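Local coordinates for designed protein (Trypanosoma brucei, PDB 6IEV), which serves as a cysteine-free, thioredoxin-like design for examining how the hydrophobicity of partially buried side chains affects stability at high temperatures, at the interface of chains A and B and the interface of chains B and C. Numbering follows the deposited sequence. Chains: chain A/B/C, Designed protein.

Contact 1 and contact 3 both join chains A and B; the centres of their C-alpha atoms lie about 14 Å apart, and they share A:Asp120 of helix 112-123. Contact 1 pairs the C-terminal tail of chain A with strand 91-92 of chain B, whereas contact 3 sets helices 53-66 and 112-123 of chain A against the start of helix 112-123 in chain B. Contact 2 joins chains B and C, about 25 Å from contact 1 and 18 Å from contact 3. Chain B therefore meets both neighbours through different surfaces. Neither interface is an exact two-fold, and the three-chain assembly may reflect crystal packing.

Contact 1: the interface of chains A and B. Residues chain A 120, 124-127; chain B 90-92, 109-110.
The flat peptide groups of A:Arg125 and B:Val92 meet through their N-H and C=O edges, and no ring or guanidinium stacks here. B:Val92 N stands 23° out of the A:Arg125 carbonyl plane, and A:Leu127 N is tilted similarly from that of B:Thr90. The segments form a short antiparallel pairing between strand 125-126 of chain A and strand 91-92 of chain B. A:Arg125 N donates to B:Val92 O at 2.9 Å. In return, B:Val92 N donates to A:Arg125 O at 3.0 Å. One step along, A:Leu127 N binds B:Thr90 O at 2.7 Å. The segment B:Ser91 and B:Val92 probably corresponds to the loop before the cis-proline with which thioredoxins hold extended peptides, so the tail of chain A may mimic a bound peptide, possibly by crystal packing alone. B:Ser91 OG, anti to its carbonyl carbon (chi1 -64°), comes 3.6 Å from A:Lys126 CA. B:Val92 CG2 comes alongside A:Arg125 O at 3.7 Å. The methyl CB of A:Ala124 touches B:Ser91 CB at 3.8 Å and also nears B:Gly109. Farther along, A:Asp120 contributes its backbone carbonyl in the last turn of helix 112-123: its O lies 3.7 Å from ring atom CD of B:Pro110.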
ATOM      1  N   ASP A 120       2.121 -11.343  -2.421  1.00 42.53           N
ATOM      2  CA  ASP A 120       1.578 -11.334  -1.061  1.00 38.94           C
ATOM      3  C   ASP A 120       1.607 -12.733  -0.453  1.00 38.09           C
ATOM      4  O   ASP A 120       1.975 -12.910   0.717  1.00 41.44           O
ATOM      5  CB  ASP A 120       0.147 -10.789  -1.073  1.00 44.66           C
ATOM      6  CG  ASP A 120       0.092  -9.277  -1.174  1.00 53.10           C
ATOM      7  OD1 ASP A 120       1.063  -8.616  -0.748  1.00 68.42           O
ATOM      8  OD2 ASP A 120      -0.933  -8.754  -1.662  1.00 57.31           O
ATOM      9  N   ALA A 124       3.586 -14.243   2.864  1.00 43.35           N
ATOM     10  CA  ALA A 124       2.801 -14.817   3.942  1.00 44.22           C
ATOM     11  C   ALA A 124       3.490 -16.056   4.503  1.00 49.09           C
ATOM     12  O   ALA A 124       4.471 -16.553   3.955  1.00 51.95           O
ATOM     13  CB  ALA A 124       1.401 -15.165   3.436  1.00 40.75           C
ATOM     14  N   ARG A 125       2.968 -16.550   5.619  1.00 51.14           N
ATOM     15  CA  ARG A 125       3.431 -17.795   6.216  1.00 51.23           C
ATOM     16  C   ARG A 125       2.371 -18.862   5.962  1.00 51.76           C
ATOM     17  O   ARG A 125       1.229 -18.714   6.411  1.00 46.81           O
ATOM     18  CB  ARG A 125       3.687 -17.619   7.714  1.00 50.05           C
ATOM     19  CG  ARG A 125       4.508 -18.732   8.356  1.00 67.05           C
ATOM     20  CD  ARG A 125       4.530 -18.647   9.890  1.00 77.40           C
ATOM     21  NE  ARG A 125       5.856 -18.302  10.409  1.00 96.39           N
ATOM     22  CZ  ARG A 125       6.742 -19.187  10.871  1.00102.48           C
ATOM     23  NH1 ARG A 125       6.450 -20.484  10.884  1.00101.21           N
ATOM     24  NH2 ARG A 125       7.927 -18.780  11.318  1.00 98.00           N
ATOM     25  N   LYS A 126       2.739 -19.915   5.220  1.00 36.12           N
ATOM     26  CA  LYS A 126       1.774 -20.961   4.898  1.00 48.94           C
ATOM     27  C   LYS A 126       1.369 -21.715   6.167  1.00 53.05           C
ATOM     28  O   LYS A 126       2.169 -21.901   7.080  1.00 56.84           O
ATOM     29  CB  LYS A 126       2.344 -21.920   3.844  1.00 56.32           C
ATOM     30  CG  LYS A 126       1.267 -22.749   3.123  1.00 73.05           C
ATOM     31  CD  LYS A 126       1.199 -24.182   3.681  1.00 87.80           C
ATOM     32  CE  LYS A 126       0.074 -25.044   3.078  1.00 92.36           C
ATOM     33  NZ  LYS A 126      -1.289 -24.702   3.595  1.00 83.46           N
ATOM     34  N   LEU A 127       0.096 -22.124   6.212  1.00 56.37           N
ATOM     35  CA  LEU A 127      -0.564 -22.777   7.363  1.00 58.83           C
ATOM     36  C   LEU A 127      -0.949 -21.775   8.461  1.00 64.64           C
ATOM     37  O   LEU A 127      -2.084 -21.290   8.514  1.00 61.62           O
ATOM     38  CB  LEU A 127       0.306 -23.900   7.967  1.00 55.68           C
ATOM     39  CG  LEU A 127       0.247 -25.282   7.319  1.00 64.01           C
ATOM     40  CD1 LEU A 127       0.107 -25.149   5.808  1.00 65.94           C
ATOM     41  CD2 LEU A 127       1.462 -26.134   7.702  1.00 73.43           C
TER
ATOM     42  N   THR B  90      -5.509 -20.420   4.615  1.00 37.53           N
ATOM     43  CA  THR B  90      -4.356 -21.278   4.338  1.00 46.35           C
ATOM     44  C   THR B  90      -3.020 -20.594   4.597  1.00 49.14           C
ATOM     45  O   THR B  90      -1.996 -21.278   4.701  1.00 43.32           O
ATOM     46  CB  THR B  90      -4.384 -21.801   2.893  1.00 38.65           C
ATOM     47  OG1 THR B  90      -4.517 -20.709   1.979  1.00 42.80           O
ATOM     48  CG2 THR B  90      -5.544 -22.776   2.701  1.00 38.69           C
ATOM     49  N   SER B  91      -3.001 -19.271   4.717  1.00 46.69           N
ATOM     50  CA  SER B  91      -1.789 -18.560   5.067  1.00 42.40           C
ATOM     51  C   SER B  91      -2.168 -17.390   5.951  1.00 38.04           C
ATOM     52  O   SER B  91      -3.290 -16.881   5.885  1.00 38.35           O
ATOM     53  CB  SER B  91      -1.054 -18.049   3.808  1.00 48.63           C
ATOM     54  OG  SER B  91      -0.599 -19.126   2.992  1.00 47.14           O
ATOM     55  N   VAL B  92      -1.212 -16.953   6.761  1.00 34.06           N
ATOM     56  CA  VAL B  92      -1.412 -15.820   7.651  1.00 43.77           C
ATOM     57  C   VAL B  92      -0.334 -14.784   7.365  1.00 42.50           C
ATOM     58  O   VAL B  92       0.769 -15.142   6.935  1.00 46.26           O
ATOM     59  CB  VAL B  92      -1.388 -16.272   9.115  1.00 44.03           C
ATOM     60  CG1 VAL B  92      -2.503 -17.257   9.354  1.00 43.53           C
ATOM     61  CG2 VAL B  92      -0.058 -16.917   9.416  1.00 43.63           C
ATOM     62  N   GLY B 109      -2.146 -12.468   2.780  1.00 36.11           N
ATOM     63  CA  GLY B 109      -0.804 -11.953   2.938  1.00 34.88           C
ATOM     64  C   GLY B 109      -0.772 -10.576   3.572  1.00 43.77           C
ATOM     65  O   GLY B 109      -1.795  -9.892   3.692  1.00 43.71           O
ATOM     66  N   PRO B 110       0.426 -10.100   3.944  1.00 44.96           N
ATOM     67  CA  PRO B 110       0.594  -8.871   4.706  1.00 40.38           C
ATOM     68  C   PRO B 110       0.564  -7.570   3.895  1.00 45.52           C
ATOM     69  O   PRO B 110       1.505  -6.783   3.926  1.00 52.40           O
ATOM     70  CB  PRO B 110       1.952  -9.059   5.383  1.00 41.31           C
ATOM     71  CG  PRO B 110       2.702  -9.978   4.481  1.00 45.66           C
ATOM     72  CD  PRO B 110       1.696 -10.832   3.756  1.00 40.32           C
TER

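Contact 2: the interface of chains B and C. Residues chain B 62, 65-66; chain C 25-27, 79-80, 82.
The end of helix 51-65 in chain B, where B:Val66 leaves the helix, presents B:Lys62 and B:Glu65 to chain C loops carrying C:Met26 and C:Thr79. Both partners are copies of one thioredoxin-family protein, in what may be a crystal contact, and the docking surface includes the start of helix 81-86. B:Lys62 bends at its middle and last torsions (chi2 -74°), which folds its chain around C:Met26 O before the amine reaches its partners; CE passes 3.2 Å from that carbonyl O. The amine NZ forms a hydrogen bond to the backbone C:Thr79 O at 2.6 Å and another to the amide oxygen C:Asn80 OD1 at 2.8 Å. It approaches the latter 58° out of the carbonyl plane, away from either lone pair. On the same chain, B:Glu65 OE2 makes a weak salt bridge to B:Lys62 NZ at 3.4 Å. The B:Glu65 chain is extended beyond CG (chi2 177°) and meets C:Thr79 tip to tip, with OE2 3.5 Å from CB. The B:Glu65 carboxylate would probably favour a charged B:Lys62. The poorly ordered C:Glu82 may add weak attraction. On the apolar side, B:Val66 and C:Met26 cross obliquely: CG1 of the valine packs 3.6 Å from the methionine CA.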
ATOM      1  N   LYS B  62      -4.855   1.091  13.141  1.00 44.79           N
ATOM      2  CA  LYS B  62      -4.732   2.406  12.518  1.00 45.99           C
ATOM      3  C   LYS B  62      -5.686   2.544  11.340  1.00 46.38           C
ATOM      4  O   LYS B  62      -6.268   3.614  11.133  1.00 50.58           O
ATOM      5  CB  LYS B  62      -3.292   2.661  12.061  1.00 42.19           C
ATOM      6  CG  LYS B  62      -2.249   2.700  13.177  1.00 46.20           C
ATOM      7  CD  LYS B  62      -2.368   3.986  13.959  1.00 62.37           C
ATOM      8  CE  LYS B  62      -1.897   5.190  13.140  1.00 69.16           C
ATOM      9  NZ  LYS B  62      -2.773   6.385  13.342  1.00 60.03           N
ATOM     10  N   GLU B  65      -9.328   3.721  12.172  1.00 56.36           N
ATOM     11  CA  GLU B  65      -9.573   5.119  12.522  1.00 46.55           C
ATOM     12  C   GLU B  65     -10.037   5.939  11.330  1.00 45.22           C
ATOM     13  O   GLU B  65     -10.724   6.944  11.506  1.00 56.08           O
ATOM     14  CB  GLU B  65      -8.338   5.713  13.179  1.00 42.18           C
ATOM     15  CG  GLU B  65      -8.064   5.007  14.489  1.00 58.59           C
ATOM     16  CD  GLU B  65      -6.813   5.480  15.201  1.00 76.57           C
ATOM     17  OE1 GLU B  65      -6.742   5.295  16.435  1.00 84.92           O
ATOM     18  OE2 GLU B  65      -5.902   6.029  14.544  1.00 85.46           O
ATOM     19  N   VAL B  66      -9.628   5.585  10.114  1.00 55.98           N
ATOM     20  CA  VAL B  66     -10.085   6.330   8.949  1.00 62.62           C
ATOM     21  C   VAL B  66     -11.419   5.815   8.422  1.00 64.03           C
ATOM     22  O   VAL B  66     -11.936   6.364   7.439  1.00 62.86           O
ATOM     23  CB  VAL B  66      -9.022   6.316   7.829  1.00 63.21           C
ATOM     24  CG1 VAL B  66      -7.661   6.728   8.398  1.00 64.46           C
ATOM     25  CG2 VAL B  66      -8.963   4.962   7.162  1.00 61.48           C
TER
ATOM     26  N   ILE C  25      -5.046   9.877   5.329  1.00 41.75           N
ATOM     27  CA  ILE C  25      -3.877   9.075   5.685  1.00 37.74           C
ATOM     28  C   ILE C  25      -4.164   8.324   6.978  1.00 39.19           C
ATOM     29  O   ILE C  25      -4.612   8.917   7.976  1.00 42.12           O
ATOM     30  CB  ILE C  25      -2.631   9.962   5.825  1.00 34.13           C
ATOM     31  CG1 ILE C  25      -2.164  10.408   4.444  1.00 31.35           C
ATOM     32  CG2 ILE C  25      -1.517   9.213   6.549  1.00 36.56           C
ATOM     33  CD1 ILE C  25      -1.717   9.249   3.560  1.00 34.37           C
ATOM     34  N   MET C  26      -3.876   7.021   6.977  1.00 36.12           N
ATOM     35  CA  MET C  26      -4.113   6.194   8.154  1.00 36.98           C
ATOM     36  C   MET C  26      -2.896   6.046   9.057  1.00 33.41           C
ATOM     37  O   MET C  26      -3.037   5.535  10.171  1.00 34.80           O
ATOM     38  CB  MET C  26      -4.608   4.808   7.742  1.00 39.25           C
ATOM     39  CG  MET C  26      -3.589   3.969   6.975  1.00 38.52           C
ATOM     40  SD  MET C  26      -4.318   2.417   6.383  1.00 50.02           S
ATOM     41  CE  MET C  26      -2.974   1.743   5.379  1.00 43.17           C
ATOM     42  N   SER C  27      -1.686   6.323   8.570  1.00 28.84           N
ATOM     43  CA  SER C  27      -0.524   6.021   9.394  1.00 27.32           C
ATOM     44  C   SER C  27       0.691   6.775   8.886  1.00 32.81           C
ATOM     45  O   SER C  27       0.753   7.181   7.722  1.00 31.39           O
ATOM     46  CB  SER C  27      -0.210   4.516   9.395  1.00 35.46           C
ATOM     47  OG  SER C  27       0.261   4.101   8.116  1.00 37.57           O
ATOM     48  N   THR C  79      -5.181  11.544  15.664  1.00 38.73           N
ATOM     49  CA  THR C  79      -5.018  10.101  15.568  1.00 42.00           C
ATOM     50  C   THR C  79      -3.699   9.689  14.932  1.00 39.00           C
ATOM     51  O   THR C  79      -3.472   8.491  14.747  1.00 40.25           O
ATOM     52  CB  THR C  79      -6.166   9.481  14.776  1.00 47.06           C
ATOM     53  OG1 THR C  79      -6.265  10.139  13.511  1.00 44.25           O
ATOM     54  CG2 THR C  79      -7.484   9.627  15.537  1.00 49.08           C
ATOM     55  N   ASN C  80      -2.831  10.632  14.573  1.00 38.79           N
ATOM     56  CA  ASN C  80      -1.525  10.318  13.984  1.00 34.31           C
ATOM     57  C   ASN C  80      -0.445  11.111  14.696  1.00 33.24           C
ATOM     58  O   ASN C  80       0.172  12.013  14.111  1.00 30.84           O
ATOM     59  CB  ASN C  80      -1.528  10.600  12.482  1.00 33.30           C
ATOM     60  CG  ASN C  80      -2.403   9.624  11.720  1.00 41.71           C
ATOM     61  OD1 ASN C  80      -2.048   8.462  11.542  1.00 52.63           O
ATOM     62  ND2 ASN C  80      -3.556  10.092  11.279  1.00 42.44           N
ATOM     63  N   GLU C  82       2.465  10.037  15.591  1.00 34.03           N
ATOM     64  CA  GLU C  82       3.759   9.691  15.007  1.00 26.78           C
ATOM     65  C   GLU C  82       4.047  10.515  13.761  1.00 24.22           C
ATOM     66  O   GLU C  82       5.164  11.021  13.590  1.00 29.57           O
ATOM     67  CB  GLU C  82       3.803   8.194  14.700  1.00 45.80           C
ATOM     68  CG  GLU C  82       3.129   7.349  15.775  1.00 66.15           C
ATOM     69  CD  GLU C  82       1.645   7.102  15.492  1.00 87.72           C
ATOM     70  OE1 GLU C  82       0.950   8.037  15.043  1.00 92.63           O
ATOM     71  OE2 GLU C  82       1.175   5.966  15.711  1.00 95.75           O
TER

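Contact 3: the interface of chains A and B. Residues chain A 62, 66-67, 116, 120; chain B 111, 113-114.
A:Arg116 CG is anti to the backbone N (chi1 -169°), and its chain then runs extended to NE, carrying the guanidinium to B:Asp111 and B:Asp113. Both aspartates likewise turn CG anti to their backbone N. The guanidinium grips B:Asp111 side-on: NE binds OD2 at 2.6 Å through the syn lone pair of this oxygen, and NH2 binds OD1 at 2.8 Å. NH2 also binds B:Asp113 OD2 at 2.8 Å, using its anti lone pair, with guanidinium and carboxylate planes 3° apart. These bonds hold the guanidinium against rotation, while CB of B:Lys114 lies 3.6 Å above one face, offset toward the rim. B:Asp111 sits at the N-cap position of helix 112-123 in chain B, where a weak bond from B:Lys114 N to its OD1 fits a capping role; the helix dipole should help to stabilise the carboxylates. The rim carbon CZ of A:Phe67 comes 3.5 Å from B:Asp111 OD2, the ring 61° to the carboxylate. A:Asp120 OD2 lies 2.8 Å from B:Asp111 OD2, which would be repulsive unless a proton is shared; the structure does not show which. Both methyls of A:Val66 press against one side of B:Asp113, CG2 near its CG and CG1 3.6 Å from its CB.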
ATOM      1  N   LYS A  62       4.395   1.353  -8.544  1.00 55.40           N
ATOM      2  CA  LYS A  62       3.628   1.462  -7.297  1.00 60.84           C
ATOM      3  C   LYS A  62       3.948   0.318  -6.359  1.00 56.21           C
ATOM      4  O   LYS A  62       4.001   0.494  -5.138  1.00 62.85           O
ATOM      5  CB  LYS A  62       2.122   1.505  -7.551  1.00 66.67           C
ATOM      6  CG  LYS A  62       1.377   2.482  -6.601  1.00 77.03           C
ATOM      7  CD  LYS A  62       0.811   1.804  -5.350  1.00 76.34           C
ATOM      8  CE  LYS A  62      -0.247   2.673  -4.659  1.00 76.02           C
ATOM      9  NZ  LYS A  62       0.350   3.768  -3.828  1.00 76.36           N
ATOM     10  N   VAL A  66       4.927   0.569  -2.315  1.00 52.11           N
ATOM     11  CA  VAL A  66       4.136  -0.006  -1.230  1.00 51.47           C
ATOM     12  C   VAL A  66       4.816  -1.190  -0.565  1.00 53.89           C
ATOM     13  O   VAL A  66       4.386  -1.620   0.516  1.00 61.87           O
ATOM     14  CB  VAL A  66       2.760  -0.354  -1.836  1.00 50.00           C
ATOM     15  CG1 VAL A  66       2.055  -1.443  -1.077  1.00 58.48           C
ATOM     16  CG2 VAL A  66       1.914   0.888  -1.910  1.00 46.13           C
ATOM     17  N   PHE A  67       5.922  -1.666  -1.112  1.00 52.04           N
ATOM     18  CA  PHE A  67       6.629  -2.794  -0.534  1.00 53.98           C
ATOM     19  C   PHE A  67       8.055  -2.378  -0.227  1.00 68.49           C
ATOM     20  O   PHE A  67       8.836  -2.093  -1.151  1.00 64.51           O
ATOM     21  CB  PHE A  67       6.595  -4.008  -1.461  1.00 45.70           C
ATOM     22  CG  PHE A  67       5.280  -4.735  -1.434  1.00 46.11           C
ATOM     23  CD1 PHE A  67       5.006  -5.650  -0.443  1.00 61.96           C
ATOM     24  CD2 PHE A  67       4.305  -4.470  -2.383  1.00 40.55           C
ATOM     25  CE1 PHE A  67       3.795  -6.306  -0.415  1.00 66.25           C
ATOM     26  CE2 PHE A  67       3.097  -5.127  -2.360  1.00 45.12           C
ATOM     27  CZ  PHE A  67       2.842  -6.043  -1.380  1.00 54.83           C
ATOM     28  N   ARG A 116       0.787  -9.098  -7.837  1.00 44.55           N
ATOM     29  CA  ARG A 116       0.674  -8.649  -6.448  1.00 42.38           C
ATOM     30  C   ARG A 116       0.130  -9.758  -5.548  1.00 41.88           C
ATOM     31  O   ARG A 116       0.641  -9.979  -4.442  1.00 43.40           O
ATOM     32  CB  ARG A 116      -0.187  -7.392  -6.370  1.00 36.21           C
ATOM     33  CG  ARG A 116      -0.109  -6.730  -5.003  1.00 44.33           C
ATOM     34  CD  ARG A 116      -0.771  -5.381  -5.022  1.00 48.85           C
ATOM     35  NE  ARG A 116      -0.678  -4.735  -3.714  1.00 55.59           N
ATOM     36  CZ  ARG A 116      -0.945  -3.452  -3.488  1.00 55.00           C
ATOM     37  NH1 ARG A 116      -1.318  -2.655  -4.480  1.00 57.88           N
ATOM     38  NH2 ARG A 116      -0.839  -2.967  -2.260  1.00 52.76           N
ATOM     39  N   ASP A 120       2.121 -11.343  -2.421  1.00 42.53           N
ATOM     40  CA  ASP A 120       1.578 -11.334  -1.061  1.00 38.94           C
ATOM     41  C   ASP A 120       1.607 -12.733  -0.453  1.00 38.09           C
ATOM     42  O   ASP A 120       1.975 -12.910   0.717  1.00 41.44           O
ATOM     43  CB  ASP A 120       0.147 -10.789  -1.073  1.00 44.66           C
ATOM     44  CG  ASP A 120       0.092  -9.277  -1.174  1.00 53.10           C
ATOM     45  OD1 ASP A 120       1.063  -8.616  -0.748  1.00 68.42           O
ATOM     46  OD2 ASP A 120      -0.933  -8.754  -1.662  1.00 57.31           O
TER
ATOM     47  N   ASP B 111      -0.480  -7.399   3.088  1.00 45.76           N
ATOM     48  CA  ASP B 111      -0.629  -6.226   2.221  1.00 35.48           C
ATOM     49  C   ASP B 111      -1.716  -5.303   2.784  1.00 37.84           C
ATOM     50  O   ASP B 111      -2.850  -5.262   2.284  1.00 32.26           O
ATOM     51  CB  ASP B 111      -0.957  -6.698   0.785  1.00 38.55           C
ATOM     52  CG  ASP B 111      -0.686  -5.640  -0.265  1.00 48.13           C
ATOM     53  OD1 ASP B 111      -0.462  -4.473   0.111  1.00 47.10           O
ATOM     54  OD2 ASP B 111      -0.668  -5.990  -1.476  1.00 56.03           O
ATOM     55  N   ASP B 113      -1.924  -2.248   2.373  1.00 39.21           N
ATOM     56  CA  ASP B 113      -2.315  -1.230   1.412  1.00 38.81           C
ATOM     57  C   ASP B 113      -3.395  -1.751   0.471  1.00 32.40           C
ATOM     58  O   ASP B 113      -4.351  -1.033   0.172  1.00 33.09           O
ATOM     59  CB  ASP B 113      -1.102  -0.755   0.608  1.00 55.87           C
ATOM     60  CG  ASP B 113      -1.496   0.146  -0.565  1.00 69.69           C
ATOM     61  OD1 ASP B 113      -1.700   1.363  -0.338  1.00 81.77           O
ATOM     62  OD2 ASP B 113      -1.627  -0.369  -1.706  1.00 59.51           O
ATOM     63  N   LYS B 114      -3.333  -3.032   0.084  1.00 42.94           N
ATOM     64  CA  LYS B 114      -4.400  -3.548  -0.769  1.00 37.44           C
ATOM     65  C   LYS B 114      -5.709  -3.674  -0.009  1.00 36.60           C
ATOM     66  O   LYS B 114      -6.787  -3.443  -0.578  1.00 38.91           O
ATOM     67  CB  LYS B 114      -4.014  -4.900  -1.376  1.00 44.03           C
ATOM     68  CG  LYS B 114      -5.039  -5.388  -2.370  1.00 47.74           C
ATOM     69  CD  LYS B 114      -4.963  -6.881  -2.555  1.00 65.57           C
ATOM     70  CE  LYS B 114      -4.508  -7.224  -3.961  1.00 75.13           C
ATOM     71  NZ  LYS B 114      -5.670  -7.532  -4.838  1.00 81.38           N
TER